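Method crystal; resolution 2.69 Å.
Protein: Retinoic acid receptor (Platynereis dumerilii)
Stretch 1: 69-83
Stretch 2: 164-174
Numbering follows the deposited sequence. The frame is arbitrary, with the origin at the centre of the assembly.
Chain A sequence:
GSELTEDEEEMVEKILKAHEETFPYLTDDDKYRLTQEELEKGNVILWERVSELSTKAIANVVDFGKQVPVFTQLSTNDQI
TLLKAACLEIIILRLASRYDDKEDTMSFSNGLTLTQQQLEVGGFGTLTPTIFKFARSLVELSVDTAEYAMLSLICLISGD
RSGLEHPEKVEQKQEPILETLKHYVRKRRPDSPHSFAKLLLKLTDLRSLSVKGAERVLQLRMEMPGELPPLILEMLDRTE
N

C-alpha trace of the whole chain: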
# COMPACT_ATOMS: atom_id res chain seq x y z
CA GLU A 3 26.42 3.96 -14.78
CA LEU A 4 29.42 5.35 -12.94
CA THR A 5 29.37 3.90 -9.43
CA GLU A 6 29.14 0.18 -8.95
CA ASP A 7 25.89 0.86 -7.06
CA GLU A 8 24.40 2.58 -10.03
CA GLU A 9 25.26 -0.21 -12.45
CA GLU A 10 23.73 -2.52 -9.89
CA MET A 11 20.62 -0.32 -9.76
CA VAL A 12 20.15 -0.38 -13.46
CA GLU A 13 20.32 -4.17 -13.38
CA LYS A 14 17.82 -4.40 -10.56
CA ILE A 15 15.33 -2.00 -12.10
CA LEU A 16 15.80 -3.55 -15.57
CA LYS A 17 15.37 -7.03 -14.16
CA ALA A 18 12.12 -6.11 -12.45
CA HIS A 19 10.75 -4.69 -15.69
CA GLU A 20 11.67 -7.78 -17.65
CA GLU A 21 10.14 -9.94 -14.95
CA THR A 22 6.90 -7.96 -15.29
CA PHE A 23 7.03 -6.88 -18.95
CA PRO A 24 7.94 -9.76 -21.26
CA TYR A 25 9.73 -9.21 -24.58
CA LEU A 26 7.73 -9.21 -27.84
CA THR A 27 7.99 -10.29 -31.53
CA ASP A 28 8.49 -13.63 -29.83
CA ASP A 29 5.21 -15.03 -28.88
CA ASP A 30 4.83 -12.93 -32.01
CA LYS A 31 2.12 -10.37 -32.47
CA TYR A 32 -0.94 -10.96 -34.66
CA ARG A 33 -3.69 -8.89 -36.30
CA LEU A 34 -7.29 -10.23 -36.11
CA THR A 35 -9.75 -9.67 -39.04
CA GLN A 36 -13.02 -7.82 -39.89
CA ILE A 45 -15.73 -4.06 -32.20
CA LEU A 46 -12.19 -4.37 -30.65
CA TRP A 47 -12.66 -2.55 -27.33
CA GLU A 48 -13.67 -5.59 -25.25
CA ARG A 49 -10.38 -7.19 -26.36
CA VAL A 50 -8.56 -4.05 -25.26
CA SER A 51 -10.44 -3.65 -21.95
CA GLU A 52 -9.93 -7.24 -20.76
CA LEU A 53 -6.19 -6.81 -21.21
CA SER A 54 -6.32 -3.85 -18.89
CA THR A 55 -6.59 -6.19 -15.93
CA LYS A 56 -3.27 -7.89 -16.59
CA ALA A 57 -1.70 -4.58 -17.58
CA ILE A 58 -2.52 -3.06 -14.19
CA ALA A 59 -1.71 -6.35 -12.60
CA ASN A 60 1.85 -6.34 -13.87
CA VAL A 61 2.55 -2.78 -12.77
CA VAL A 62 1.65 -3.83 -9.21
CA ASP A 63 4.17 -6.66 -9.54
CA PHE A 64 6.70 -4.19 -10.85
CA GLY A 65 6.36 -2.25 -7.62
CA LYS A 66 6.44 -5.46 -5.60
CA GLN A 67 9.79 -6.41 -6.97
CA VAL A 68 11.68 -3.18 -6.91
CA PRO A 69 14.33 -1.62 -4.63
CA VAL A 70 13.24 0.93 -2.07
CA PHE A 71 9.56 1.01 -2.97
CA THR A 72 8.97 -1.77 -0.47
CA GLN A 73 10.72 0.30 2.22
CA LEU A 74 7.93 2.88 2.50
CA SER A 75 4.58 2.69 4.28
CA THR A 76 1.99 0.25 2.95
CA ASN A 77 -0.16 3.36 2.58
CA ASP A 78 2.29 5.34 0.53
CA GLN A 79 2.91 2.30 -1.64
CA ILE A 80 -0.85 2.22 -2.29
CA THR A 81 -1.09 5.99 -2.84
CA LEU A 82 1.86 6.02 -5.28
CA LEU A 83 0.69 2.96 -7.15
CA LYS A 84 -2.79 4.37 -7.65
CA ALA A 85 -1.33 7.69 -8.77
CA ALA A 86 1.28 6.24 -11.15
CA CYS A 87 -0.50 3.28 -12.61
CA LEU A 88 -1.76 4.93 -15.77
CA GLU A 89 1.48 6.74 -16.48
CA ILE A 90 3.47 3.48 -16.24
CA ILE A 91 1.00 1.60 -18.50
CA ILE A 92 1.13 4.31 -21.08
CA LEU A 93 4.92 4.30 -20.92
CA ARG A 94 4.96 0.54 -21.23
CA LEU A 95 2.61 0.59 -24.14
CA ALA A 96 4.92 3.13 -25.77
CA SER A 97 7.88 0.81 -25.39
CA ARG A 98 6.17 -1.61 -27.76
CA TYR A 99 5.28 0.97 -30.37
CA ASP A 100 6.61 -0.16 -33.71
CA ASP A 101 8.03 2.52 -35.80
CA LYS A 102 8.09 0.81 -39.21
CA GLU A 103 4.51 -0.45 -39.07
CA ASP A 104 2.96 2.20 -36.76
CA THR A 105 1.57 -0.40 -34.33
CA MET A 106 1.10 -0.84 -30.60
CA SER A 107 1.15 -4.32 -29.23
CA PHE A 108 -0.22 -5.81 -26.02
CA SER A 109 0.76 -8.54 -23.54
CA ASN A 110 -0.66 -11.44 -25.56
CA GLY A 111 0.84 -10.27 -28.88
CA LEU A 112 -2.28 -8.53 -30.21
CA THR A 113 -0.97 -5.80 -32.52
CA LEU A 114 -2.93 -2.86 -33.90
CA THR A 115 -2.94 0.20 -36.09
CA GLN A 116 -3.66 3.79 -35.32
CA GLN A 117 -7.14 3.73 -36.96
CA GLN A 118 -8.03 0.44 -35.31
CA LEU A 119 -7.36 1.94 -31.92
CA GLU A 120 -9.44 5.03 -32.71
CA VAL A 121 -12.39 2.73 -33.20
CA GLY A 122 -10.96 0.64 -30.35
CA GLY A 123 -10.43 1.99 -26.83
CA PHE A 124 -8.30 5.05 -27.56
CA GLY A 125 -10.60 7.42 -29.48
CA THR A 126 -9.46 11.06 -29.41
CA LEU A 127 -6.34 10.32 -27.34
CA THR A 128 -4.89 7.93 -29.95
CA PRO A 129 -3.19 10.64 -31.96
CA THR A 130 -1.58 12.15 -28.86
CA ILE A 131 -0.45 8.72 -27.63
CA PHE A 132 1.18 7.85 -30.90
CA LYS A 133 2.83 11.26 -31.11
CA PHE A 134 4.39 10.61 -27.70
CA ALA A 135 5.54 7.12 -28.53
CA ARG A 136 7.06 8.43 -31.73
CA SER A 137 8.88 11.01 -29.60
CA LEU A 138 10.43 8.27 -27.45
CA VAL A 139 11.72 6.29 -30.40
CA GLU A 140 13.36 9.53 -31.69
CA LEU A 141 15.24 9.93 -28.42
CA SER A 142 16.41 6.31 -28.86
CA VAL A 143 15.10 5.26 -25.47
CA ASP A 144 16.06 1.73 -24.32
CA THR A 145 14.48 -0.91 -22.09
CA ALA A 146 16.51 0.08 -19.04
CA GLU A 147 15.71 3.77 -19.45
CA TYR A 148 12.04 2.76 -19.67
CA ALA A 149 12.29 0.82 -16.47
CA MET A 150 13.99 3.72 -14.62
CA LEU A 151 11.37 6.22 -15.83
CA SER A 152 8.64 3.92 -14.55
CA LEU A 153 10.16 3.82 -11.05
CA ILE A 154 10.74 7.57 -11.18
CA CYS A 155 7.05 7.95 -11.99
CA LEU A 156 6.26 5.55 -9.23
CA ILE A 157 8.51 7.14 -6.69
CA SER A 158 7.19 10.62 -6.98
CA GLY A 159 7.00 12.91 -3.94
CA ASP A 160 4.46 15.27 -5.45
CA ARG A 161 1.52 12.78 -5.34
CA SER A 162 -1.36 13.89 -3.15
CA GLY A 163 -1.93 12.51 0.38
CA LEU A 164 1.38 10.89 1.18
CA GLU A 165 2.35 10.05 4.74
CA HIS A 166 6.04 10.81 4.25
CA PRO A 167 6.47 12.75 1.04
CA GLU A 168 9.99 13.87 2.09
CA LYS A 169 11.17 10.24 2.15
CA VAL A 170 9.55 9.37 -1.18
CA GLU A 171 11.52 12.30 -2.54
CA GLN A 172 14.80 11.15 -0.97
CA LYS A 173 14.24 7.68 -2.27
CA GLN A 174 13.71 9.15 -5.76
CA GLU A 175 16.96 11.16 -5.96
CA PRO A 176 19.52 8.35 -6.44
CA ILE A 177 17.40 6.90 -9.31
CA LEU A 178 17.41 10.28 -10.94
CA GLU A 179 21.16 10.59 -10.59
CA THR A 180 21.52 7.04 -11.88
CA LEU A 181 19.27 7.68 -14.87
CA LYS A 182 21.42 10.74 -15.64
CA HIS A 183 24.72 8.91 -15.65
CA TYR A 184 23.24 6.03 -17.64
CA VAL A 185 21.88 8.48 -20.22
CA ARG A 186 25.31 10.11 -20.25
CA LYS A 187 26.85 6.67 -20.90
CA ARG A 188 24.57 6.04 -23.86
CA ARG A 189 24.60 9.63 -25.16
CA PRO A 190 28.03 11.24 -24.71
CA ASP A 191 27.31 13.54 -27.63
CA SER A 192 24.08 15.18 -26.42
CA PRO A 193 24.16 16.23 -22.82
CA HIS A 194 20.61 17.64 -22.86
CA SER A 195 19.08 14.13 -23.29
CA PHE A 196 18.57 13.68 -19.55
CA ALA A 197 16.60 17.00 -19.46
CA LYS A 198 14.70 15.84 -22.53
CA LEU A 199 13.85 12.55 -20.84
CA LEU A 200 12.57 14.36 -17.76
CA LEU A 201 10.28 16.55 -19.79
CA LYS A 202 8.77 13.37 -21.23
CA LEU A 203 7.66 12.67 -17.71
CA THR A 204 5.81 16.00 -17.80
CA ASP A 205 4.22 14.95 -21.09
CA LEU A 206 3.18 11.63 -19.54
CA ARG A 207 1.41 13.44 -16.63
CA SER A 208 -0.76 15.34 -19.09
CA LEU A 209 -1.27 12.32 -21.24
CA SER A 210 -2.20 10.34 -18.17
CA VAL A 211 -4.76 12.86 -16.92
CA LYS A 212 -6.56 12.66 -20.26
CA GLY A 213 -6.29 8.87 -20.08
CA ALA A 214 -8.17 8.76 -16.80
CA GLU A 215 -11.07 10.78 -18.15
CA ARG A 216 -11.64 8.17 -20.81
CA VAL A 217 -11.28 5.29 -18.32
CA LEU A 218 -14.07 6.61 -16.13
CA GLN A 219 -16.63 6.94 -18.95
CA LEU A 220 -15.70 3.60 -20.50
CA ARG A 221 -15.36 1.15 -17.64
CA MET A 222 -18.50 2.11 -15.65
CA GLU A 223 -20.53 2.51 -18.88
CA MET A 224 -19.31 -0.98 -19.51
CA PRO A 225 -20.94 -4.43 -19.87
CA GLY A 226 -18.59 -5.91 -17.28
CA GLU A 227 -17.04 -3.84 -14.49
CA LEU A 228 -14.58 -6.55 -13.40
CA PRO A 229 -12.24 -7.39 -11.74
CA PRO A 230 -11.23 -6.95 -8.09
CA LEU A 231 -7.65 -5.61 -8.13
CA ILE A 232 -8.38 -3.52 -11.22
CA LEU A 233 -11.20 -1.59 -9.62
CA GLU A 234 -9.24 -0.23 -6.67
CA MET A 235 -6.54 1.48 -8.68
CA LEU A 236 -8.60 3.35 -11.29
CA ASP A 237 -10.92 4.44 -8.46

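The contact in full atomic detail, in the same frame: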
# COMPACT_ATOMS: atom_id res chain seq x y z
N PRO A 69 13.64 -2.27 -5.74
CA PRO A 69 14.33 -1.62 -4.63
C PRO A 69 13.53 -0.48 -4.07
O PRO A 69 12.79 0.19 -4.82
CB PRO A 69 15.62 -1.08 -5.29
CG PRO A 69 15.85 -1.97 -6.45
CD PRO A 69 14.59 -2.71 -6.79
N VAL A 70 13.65 -0.29 -2.76
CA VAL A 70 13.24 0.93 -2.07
C VAL A 70 11.74 1.11 -1.95
O VAL A 70 11.27 1.55 -0.89
CB VAL A 70 13.89 2.26 -2.58
CG1 VAL A 70 15.21 2.50 -1.89
CG2 VAL A 70 14.06 2.36 -4.08
N PHE A 71 11.00 0.78 -2.99
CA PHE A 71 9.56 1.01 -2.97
C PHE A 71 8.89 0.31 -1.78
O PHE A 71 8.05 0.83 -1.15
CB PHE A 71 8.88 0.64 -4.35
CG PHE A 71 7.37 0.71 -4.32
CD1 PHE A 71 6.71 1.95 -4.35
CD2 PHE A 71 6.59 -0.44 -4.19
CE1 PHE A 71 5.32 2.01 -4.22
CE2 PHE A 71 5.20 -0.37 -4.09
CZ PHE A 71 4.56 0.84 -4.12
N THR A 72 9.30 -0.91 -1.59
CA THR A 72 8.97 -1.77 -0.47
C THR A 72 9.32 -1.19 0.90
O THR A 72 8.64 -1.49 1.86
CB THR A 72 9.64 -3.14 -0.69
OG1 THR A 72 10.94 -3.01 -1.35
CG2 THR A 72 8.68 -3.97 -1.59
N GLN A 73 10.32 -0.36 0.96
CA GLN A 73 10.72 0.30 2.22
C GLN A 73 9.66 1.19 2.81
O GLN A 73 9.64 1.34 4.01
CB GLN A 73 11.94 1.19 2.10
CG GLN A 73 13.06 0.60 1.29
CD GLN A 73 14.36 0.73 1.97
OE1 GLN A 73 14.52 1.41 3.00
NE2 GLN A 73 15.32 0.03 1.43
N LEU A 74 8.77 1.77 2.01
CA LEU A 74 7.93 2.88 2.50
C LEU A 74 6.69 2.29 3.07
O LEU A 74 6.45 1.09 2.86
CB LEU A 74 7.54 3.81 1.35
CG LEU A 74 8.59 4.06 0.29
CD1 LEU A 74 7.88 3.79 -1.02
CD2 LEU A 74 9.20 5.41 0.46
N SER A 75 5.83 3.12 3.68
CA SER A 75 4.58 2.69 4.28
C SER A 75 3.79 1.89 3.27
O SER A 75 3.88 2.10 2.04
CB SER A 75 3.68 3.86 4.65
OG SER A 75 4.37 5.03 4.74
N THR A 76 2.98 0.93 3.77
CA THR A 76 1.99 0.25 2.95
C THR A 76 1.06 1.29 2.29
O THR A 76 0.70 1.12 1.14
CB THR A 76 1.27 -0.77 3.79
OG1 THR A 76 2.18 -1.88 3.91
CG2 THR A 76 -0.00 -1.28 3.16
N ASN A 77 0.74 2.36 3.03
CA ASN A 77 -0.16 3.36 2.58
C ASN A 77 0.39 4.12 1.36
O ASN A 77 -0.31 4.29 0.33
CB ASN A 77 -0.47 4.36 3.68
CG ASN A 77 -1.88 4.30 4.11
OD1 ASN A 77 -2.76 4.00 3.31
ND2 ASN A 77 -2.14 4.59 5.35
N ASP A 78 1.61 4.58 1.53
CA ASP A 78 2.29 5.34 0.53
C ASP A 78 2.54 4.52 -0.70
O ASP A 78 2.40 5.02 -1.84
CB ASP A 78 3.63 5.84 1.12
CG ASP A 78 3.46 7.05 2.02
OD1 ASP A 78 2.28 7.38 2.36
OD2 ASP A 78 4.49 7.68 2.30
N GLN A 79 2.86 3.22 -0.50
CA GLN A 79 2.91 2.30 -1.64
C GLN A 79 1.62 2.31 -2.44
O GLN A 79 1.69 2.44 -3.67
CB GLN A 79 3.27 0.91 -1.17
CG GLN A 79 4.65 0.85 -0.55
CD GLN A 79 4.87 -0.51 0.14
OE1 GLN A 79 4.67 -1.50 -0.51
NE2 GLN A 79 5.26 -0.56 1.48
N ILE A 80 0.47 2.25 -1.68
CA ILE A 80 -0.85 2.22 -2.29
C ILE A 80 -1.14 3.53 -3.01
O ILE A 80 -1.58 3.53 -4.14
CB ILE A 80 -1.95 1.86 -1.27
CG1 ILE A 80 -1.80 0.38 -0.90
CG2 ILE A 80 -3.37 1.99 -1.82
CD1 ILE A 80 -2.69 -0.08 0.22
N THR A 81 -0.92 4.64 -2.32
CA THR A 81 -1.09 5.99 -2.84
C THR A 81 -0.31 6.19 -4.11
O THR A 81 -0.91 6.62 -5.07
CB THR A 81 -0.64 7.01 -1.79
OG1 THR A 81 -1.25 6.65 -0.54
CG2 THR A 81 -1.02 8.39 -2.14
N LEU A 82 0.97 5.80 -4.12
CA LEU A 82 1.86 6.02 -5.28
C LEU A 82 1.49 5.14 -6.41
O LEU A 82 1.56 5.56 -7.53
CB LEU A 82 3.34 5.81 -4.95
CG LEU A 82 4.01 6.75 -3.94
CD1 LEU A 82 5.40 6.25 -3.72
CD2 LEU A 82 4.07 8.17 -4.48
N LEU A 83 1.08 3.92 -6.11
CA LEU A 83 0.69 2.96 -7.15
C LEU A 83 -0.59 3.42 -7.84
O LEU A 83 -0.67 3.31 -9.09
CB LEU A 83 0.49 1.58 -6.59
CG LEU A 83 1.69 0.64 -6.76
CD1 LEU A 83 1.43 -0.61 -5.92
CD2 LEU A 83 1.84 0.32 -8.25
N LEU A 164 0.35 11.78 0.72
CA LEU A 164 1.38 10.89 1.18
C LEU A 164 1.66 11.09 2.66
O LEU A 164 1.67 12.23 3.17
CB LEU A 164 2.64 11.14 0.36
CG LEU A 164 2.69 10.45 -0.97
CD1 LEU A 164 3.99 10.84 -1.60
CD2 LEU A 164 2.63 8.96 -0.81
N GLU A 165 1.94 10.00 3.34
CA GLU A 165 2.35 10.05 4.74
C GLU A 165 3.70 10.71 4.90
O GLU A 165 3.85 11.57 5.73
CB GLU A 165 2.38 8.65 5.37
CG GLU A 165 1.17 8.39 6.24
CD GLU A 165 0.86 6.93 6.37
OE1 GLU A 165 -0.28 6.61 6.78
OE2 GLU A 165 1.73 6.08 6.08
N HIS A 166 4.67 10.28 4.11
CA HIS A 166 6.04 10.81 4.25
C HIS A 166 6.58 11.24 2.89
O HIS A 166 7.42 10.53 2.33
CB HIS A 166 6.99 9.84 4.94
CG HIS A 166 6.35 8.94 5.95
ND1 HIS A 166 5.98 9.37 7.20
CD2 HIS A 166 6.09 7.61 5.91
CE1 HIS A 166 5.49 8.35 7.89
NE2 HIS A 166 5.53 7.28 7.12
N PRO A 167 6.08 12.36 2.38
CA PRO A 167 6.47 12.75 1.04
C PRO A 167 7.98 13.09 0.94
O PRO A 167 8.58 12.90 -0.17
CB PRO A 167 5.57 13.97 0.74
CG PRO A 167 5.18 14.49 2.07
CD PRO A 167 5.04 13.27 2.92
N GLU A 168 8.57 13.58 2.04
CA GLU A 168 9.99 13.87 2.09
C GLU A 168 10.85 12.63 1.83
O GLU A 168 11.86 12.73 1.15
CB GLU A 168 10.40 14.48 3.45
CG GLU A 168 9.29 15.07 4.31
CD GLU A 168 8.70 14.09 5.34
OE1 GLU A 168 9.30 13.02 5.68
OE2 GLU A 168 7.62 14.44 5.88
N LYS A 169 10.42 11.46 2.36
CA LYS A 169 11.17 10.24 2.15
C LYS A 169 11.03 9.80 0.74
O LYS A 169 12.05 9.42 0.09
CB LYS A 169 10.82 9.10 3.11
CG LYS A 169 10.66 9.47 4.58
CD LYS A 169 10.44 8.21 5.39
CE LYS A 169 10.08 8.55 6.83
NZ LYS A 169 9.79 7.36 7.70
N VAL A 170 9.79 9.77 0.22
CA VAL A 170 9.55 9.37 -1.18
C VAL A 170 10.48 10.17 -2.08
O VAL A 170 11.07 9.62 -2.97
CB VAL A 170 8.07 9.62 -1.58
CG1 VAL A 170 7.83 9.34 -3.04
CG2 VAL A 170 7.15 8.67 -0.88
N GLU A 171 10.62 11.45 -1.79
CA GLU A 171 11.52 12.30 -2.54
C GLU A 171 12.98 11.92 -2.45
O GLU A 171 13.70 12.01 -3.44
CB GLU A 171 11.34 13.77 -2.14
CG GLU A 171 11.28 14.70 -3.31
CD GLU A 171 12.10 15.92 -3.05
OE1 GLU A 171 11.72 16.63 -2.09
OE2 GLU A 171 13.15 16.03 -3.75
N GLN A 172 13.39 11.52 -1.25
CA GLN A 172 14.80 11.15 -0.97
C GLN A 172 15.07 9.86 -1.64
O GLN A 172 16.13 9.68 -2.26
CB GLN A 172 15.00 11.03 0.54
CG GLN A 172 14.94 12.40 1.20
CD GLN A 172 15.15 12.40 2.70
OE1 GLN A 172 15.55 11.37 3.32
NE2 GLN A 172 14.93 13.57 3.30
N LYS A 173 14.14 8.93 -1.51
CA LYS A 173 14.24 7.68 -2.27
C LYS A 173 14.29 7.82 -3.77
O LYS A 173 14.90 7.06 -4.44
CB LYS A 173 13.24 6.68 -1.76
CG LYS A 173 13.68 6.21 -0.40
CD LYS A 173 12.64 5.35 0.32
CE LYS A 173 13.18 4.73 1.63
NZ LYS A 173 14.52 5.26 2.05
N GLN A 174 13.71 8.85 -4.31
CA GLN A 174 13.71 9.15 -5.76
C GLN A 174 15.08 9.60 -6.22
O GLN A 174 15.54 9.15 -7.27
CB GLN A 174 12.71 10.24 -6.05
CG GLN A 174 11.84 9.94 -7.21
CD GLN A 174 11.28 11.21 -7.92
OE1 GLN A 174 11.58 12.36 -7.55
NE2 GLN A 174 10.48 10.99 -8.97

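Segments distant in sequence often dock by a simple rule: a buried carboxylate accepts hydrogen bonds from backbone amides of a loop, and aliphatic groups pack beside it. Two stretches of this retinoic acid receptor, burying 608 Å² between them, illustrate it through Lys-173, Leu-164 and Asp-78.

Asp-78, in the first turn of its helix, points toward the loop that precedes the other helix. Its OD1 accepts a hydrogen bond from Glu-165 N at 2.8 Å, and its OD2 one from His-166 N at 3.2 Å. A short, forked acid suits this place, since each oxygen meets one of two consecutive amides. Glu-165 answers with its own carboxylate: OE2 receives Ser-75 OG and OE1 receives Asn-77 ND2, both at 3.1 Å. Two like charges come close here, Asp-78 OD1 lying 4.0 Å from Glu-165 OE2.

Leu-164 leaves its backbone sideways, but its branched tip reaches across with two methyls: CD1 lies 3.9 Å from Leu-82 CD2, and CD2 lies 3.9 Å from Thr-81 CG2 and 3.5 Å from Asp-78 CG. Val-170 extends this apolar patch, its CG1 4.0 Å from Leu-82 CD1 and its CG2 4.1 Å from Leu-74 CD2.

Lys-173 covers the most surface, largely through the methylenes of its long chain: CD packs 3.4 Å from Leu-74 CD2, and CE lies 3.8 Å from Gln-73 CB.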